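Local coordinates for Cd1 (Flavonifractor plautii, PDB 7D39), which probably acts as an FMN-dependent ene-reductase that reduces flavones and flavonols at the start of their breakdown by gut bacteria, at residues Pro107-Gly112 against Pro131-Asp136. Numbering follows the deposited sequence.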
ATOM      1  N   PRO A 107      -2.169  -6.767   9.867  1.00 50.76           N
ATOM      2  CA  PRO A 107      -1.937  -7.150  11.266  1.00 52.69           C
ATOM      3  C   PRO A 107      -0.497  -7.035  11.740  1.00 47.24           C
ATOM      4  O   PRO A 107      -0.229  -7.304  12.913  1.00 46.06           O
ATOM      5  CB  PRO A 107      -2.398  -8.618  11.293  1.00 57.60           C
ATOM      6  CG  PRO A 107      -3.349  -8.739  10.129  1.00 55.51           C
ATOM      7  CD  PRO A 107      -2.707  -7.883   9.075  1.00 52.02           C
ATOM      8  N   ARG A 108       0.444  -6.649  10.898  1.00 46.90           N
ATOM      9  CA  ARG A 108       1.832  -6.581  11.319  1.00 44.48           C
ATOM     10  C   ARG A 108       2.458  -5.203  11.158  1.00 36.15           C
ATOM     11  O   ARG A 108       3.455  -4.913  11.829  1.00 37.24           O
ATOM     12  CB  ARG A 108       2.675  -7.603  10.535  1.00 54.93           C
ATOM     13  CG  ARG A 108       2.789  -9.002  11.157  1.00 56.86           C
ATOM     14  CD  ARG A 108       3.416  -9.971  10.143  1.00 55.98           C
ATOM     15  NE  ARG A 108       4.506 -10.768  10.700  1.00 53.14           N
ATOM     16  CZ  ARG A 108       5.697 -10.288  11.061  1.00 54.11           C
ATOM     17  NH1 ARG A 108       5.974  -9.003  10.946  1.00 47.98           N
ATOM     18  NH2 ARG A 108       6.618 -11.101  11.560  1.00 65.29           N
HETATM   19  N   MSE A 109       1.901  -4.349  10.315  1.00 22.16           N
HETATM   20  CA  MSE A 109       2.622  -3.181   9.877  1.00 22.88           C
HETATM   21  C   MSE A 109       1.885  -1.886  10.139  1.00 21.68           C
HETATM   22  O   MSE A 109       2.395  -0.819   9.818  1.00 35.02           O
HETATM   23  CB  MSE A 109       2.938  -3.315   8.389  1.00 26.96           C
HETATM   24  CG  MSE A 109       3.931  -4.418   8.102  1.00 37.65           C
HETATM   25 SE   MSE A 109       5.569  -4.104   9.100  1.00 50.54          SE
HETATM   26  CE  MSE A 109       6.825  -4.490   7.676  1.00 61.20           C
ATOM     27  N   ASP A 110       0.688  -1.969  10.725  1.00 21.63           N
ATOM     28  CA  ASP A 110      -0.113  -0.771  10.950  1.00 29.26           C
ATOM     29  C   ASP A 110       0.589   0.136  11.950  1.00 30.16           C
ATOM     30  O   ASP A 110       0.834  -0.262  13.092  1.00 30.80           O
ATOM     31  CB  ASP A 110      -1.506  -1.129  11.446  1.00 32.29           C
ATOM     32  CG  ASP A 110      -2.395   0.091  11.578  1.00 39.23           C
ATOM     33  OD1 ASP A 110      -2.364   0.737  12.646  1.00 40.01           O
ATOM     34  OD2 ASP A 110      -3.099   0.426  10.600  1.00 45.33           O
ATOM     35  N   ARG A 111       0.919   1.355  11.516  1.00 26.07           N
ATOM     36  CA  ARG A 111       1.766   2.207  12.340  1.00 32.67           C
ATOM     37  C   ARG A 111       1.065   2.600  13.633  1.00 27.95           C
ATOM     38  O   ARG A 111       1.696   2.676  14.692  1.00 25.29           O
ATOM     39  CB  ARG A 111       2.203   3.451  11.569  1.00 30.75           C
ATOM     40  CG  ARG A 111       2.829   4.486  12.484  1.00 40.97           C
ATOM     41  CD  ARG A 111       3.714   5.466  11.746  1.00 47.12           C
ATOM     42  NE  ARG A 111       5.018   4.887  11.434  1.00 54.02           N
ATOM     43  CZ  ARG A 111       6.157   5.247  12.019  1.00 52.35           C
ATOM     44  NH1 ARG A 111       7.292   4.659  11.662  1.00 48.69           N
ATOM     45  NH2 ARG A 111       6.163   6.200  12.951  1.00 41.96           N
ATOM     46  N   GLY A 112      -0.236   2.848  13.575  1.00 25.62           N
ATOM     47  CA  GLY A 112      -0.956   3.113  14.804  1.00 29.14           C
ATOM     48  C   GLY A 112      -0.799   1.981  15.799  1.00 31.57           C
ATOM     49  O   GLY A 112      -0.398   2.186  16.946  1.00 26.12           O
ATOM     50  N   PRO A 131      12.099  -3.014  16.680  1.00 44.45           N
ATOM     51  CA  PRO A 131      12.360  -1.594  16.389  1.00 47.65           C
ATOM     52  C   PRO A 131      12.208  -1.245  14.921  1.00 46.89           C
ATOM     53  O   PRO A 131      11.651  -0.193  14.587  1.00 51.17           O
ATOM     54  CB  PRO A 131      13.810  -1.406  16.854  1.00 47.70           C
ATOM     55  CG  PRO A 131      14.048  -2.501  17.816  1.00 50.03           C
ATOM     56  CD  PRO A 131      13.236  -3.663  17.340  1.00 49.44           C
ATOM     57  N   ARG A 132      12.694  -2.111  14.032  1.00 48.39           N
ATOM     58  CA  ARG A 132      12.606  -1.841  12.602  1.00 42.37           C
ATOM     59  C   ARG A 132      11.192  -1.474  12.184  1.00 39.82           C
ATOM     60  O   ARG A 132      11.006  -0.647  11.287  1.00 34.83           O
ATOM     61  CB  ARG A 132      13.090  -3.058  11.819  1.00 40.91           C
ATOM     62  CG  ARG A 132      14.569  -3.323  11.954  1.00 41.35           C
ATOM     63  CD  ARG A 132      14.947  -4.507  11.114  1.00 43.59           C
ATOM     64  NE  ARG A 132      14.082  -5.637  11.428  1.00 43.10           N
ATOM     65  CZ  ARG A 132      13.955  -6.713  10.663  1.00 42.38           C
ATOM     66  NH1 ARG A 132      14.634  -6.810   9.522  1.00 42.17           N
ATOM     67  NH2 ARG A 132      13.142  -7.686  11.036  1.00 35.32           N
ATOM     68  N   ILE A 133      10.187  -2.049  12.848  1.00 33.19           N
ATOM     69  CA  ILE A 133       8.806  -1.930  12.385  1.00 43.08           C
ATOM     70  C   ILE A 133       8.343  -0.480  12.365  1.00 41.22           C
ATOM     71  O   ILE A 133       7.564  -0.083  11.493  1.00 39.60           O
ATOM     72  CB  ILE A 133       7.881  -2.793  13.257  1.00 48.48           C
ATOM     73  CG1 ILE A 133       8.078  -4.266  12.912  1.00 44.67           C
ATOM     74  CG2 ILE A 133       6.441  -2.383  13.052  1.00 48.89           C
ATOM     75  CD1 ILE A 133       7.521  -5.194  13.955  1.00 55.34           C
ATOM     76  N   LEU A 134       8.780   0.325  13.334  1.00 37.65           N
ATOM     77  CA  LEU A 134       8.369   1.721  13.401  1.00 34.76           C
ATOM     78  C   LEU A 134       9.323   2.670  12.685  1.00 39.04           C
ATOM     79  O   LEU A 134       9.034   3.865  12.599  1.00 36.34           O
ATOM     80  CB  LEU A 134       8.228   2.152  14.854  1.00 30.43           C
ATOM     81  CG  LEU A 134       7.022   1.513  15.525  1.00 35.03           C
ATOM     82  CD1 LEU A 134       6.899   1.969  16.975  1.00 36.05           C
ATOM     83  CD2 LEU A 134       5.780   1.869  14.733  1.00 39.14           C
ATOM     84  N   LYS A 135      10.443   2.168  12.171  1.00 36.84           N
ATOM     85  CA  LYS A 135      11.382   2.985  11.411  1.00 39.61           C
ATOM     86  C   LYS A 135      10.698   3.636  10.211  1.00 35.97           C
ATOM     87  O   LYS A 135       9.957   2.987   9.472  1.00 39.49           O
ATOM     88  CB  LYS A 135      12.539   2.101  10.939  1.00 40.03           C
ATOM     89  CG  LYS A 135      13.918   2.690  11.098  1.00 56.23           C
ATOM     90  CD  LYS A 135      14.860   2.180   9.997  1.00 65.24           C
ATOM     91  CE  LYS A 135      14.859   0.651   9.893  1.00 63.07           C
ATOM     92  NZ  LYS A 135      15.607   0.137   8.698  1.00 55.54           N
ATOM     93  N   ASP A 136      10.946   4.928  10.016  1.00 36.28           N
ATOM     94  CA  ASP A 136      10.460   5.591   8.812  1.00 37.38           C
ATOM     95  C   ASP A 136      11.076   4.948   7.573  1.00 32.11           C
ATOM     96  O   ASP A 136      12.172   4.390   7.623  1.00 40.15           O
ATOM     97  CB  ASP A 136      10.801   7.079   8.850  1.00 42.14           C
ATOM     98  CG  ASP A 136       9.857   7.871   9.733  1.00 51.01           C
ATOM     99  OD1 ASP A 136       8.662   7.512   9.815  1.00 51.61           O
ATOM    100  OD2 ASP A 136      10.307   8.860  10.342  1.00 57.99           O
TER
HETATM  101  O   HOH W   1       4.324   0.132  11.335  1.00 40.89           O
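Arg-111 spans from the start of helix 111-124 to the end of the short helix 131-134, a task suited to a long side chain with a charged end. CB leads to CG anti to the backbone N (chi1 168°). CG and NE both lie about 4.5 Å from Leu-134 CD2, CD passing a little farther off; chi3 (-78°) bends NE back toward that methyl. The methyl also covers one guanidinium face, where no N-H points and an apolar branch is suitable. Over the opposite face stands Asp-136 OD1, 4.0 Å from Arg-111 CZ. Its 3.7 Å approach to Arg-111 NH1 is a long salt bridge, acting through charge and uncertain because NH1 is modelled too close to Leu-134 O; NH2 lies farther from that oxygen. Both segments belong to the beta-alpha-beta crossover of a flavodoxin-like fold, joining strand 82-88 to its parallel neighbour 138-144. Asp-110, a natural N-cap residue, caps the first turn of helix 111-124, its OD1 accepting a hydrogen bond from Asn-113 N. Before it, the apolar selenomethionine Met-109 meets branched Ile-133, SE to CG2 at 4.4 Å, while also packing on Leu-74 and Leu-78 of helix 70-79. The same CG2 lies 4.1 Å from Arg-108 O. Beside this greasy patch, one water donates to Met-109 O (2.6 Å) and to Ile-133 O (3.3 Å), bridging two backbone carbonyls that cannot bond to each other.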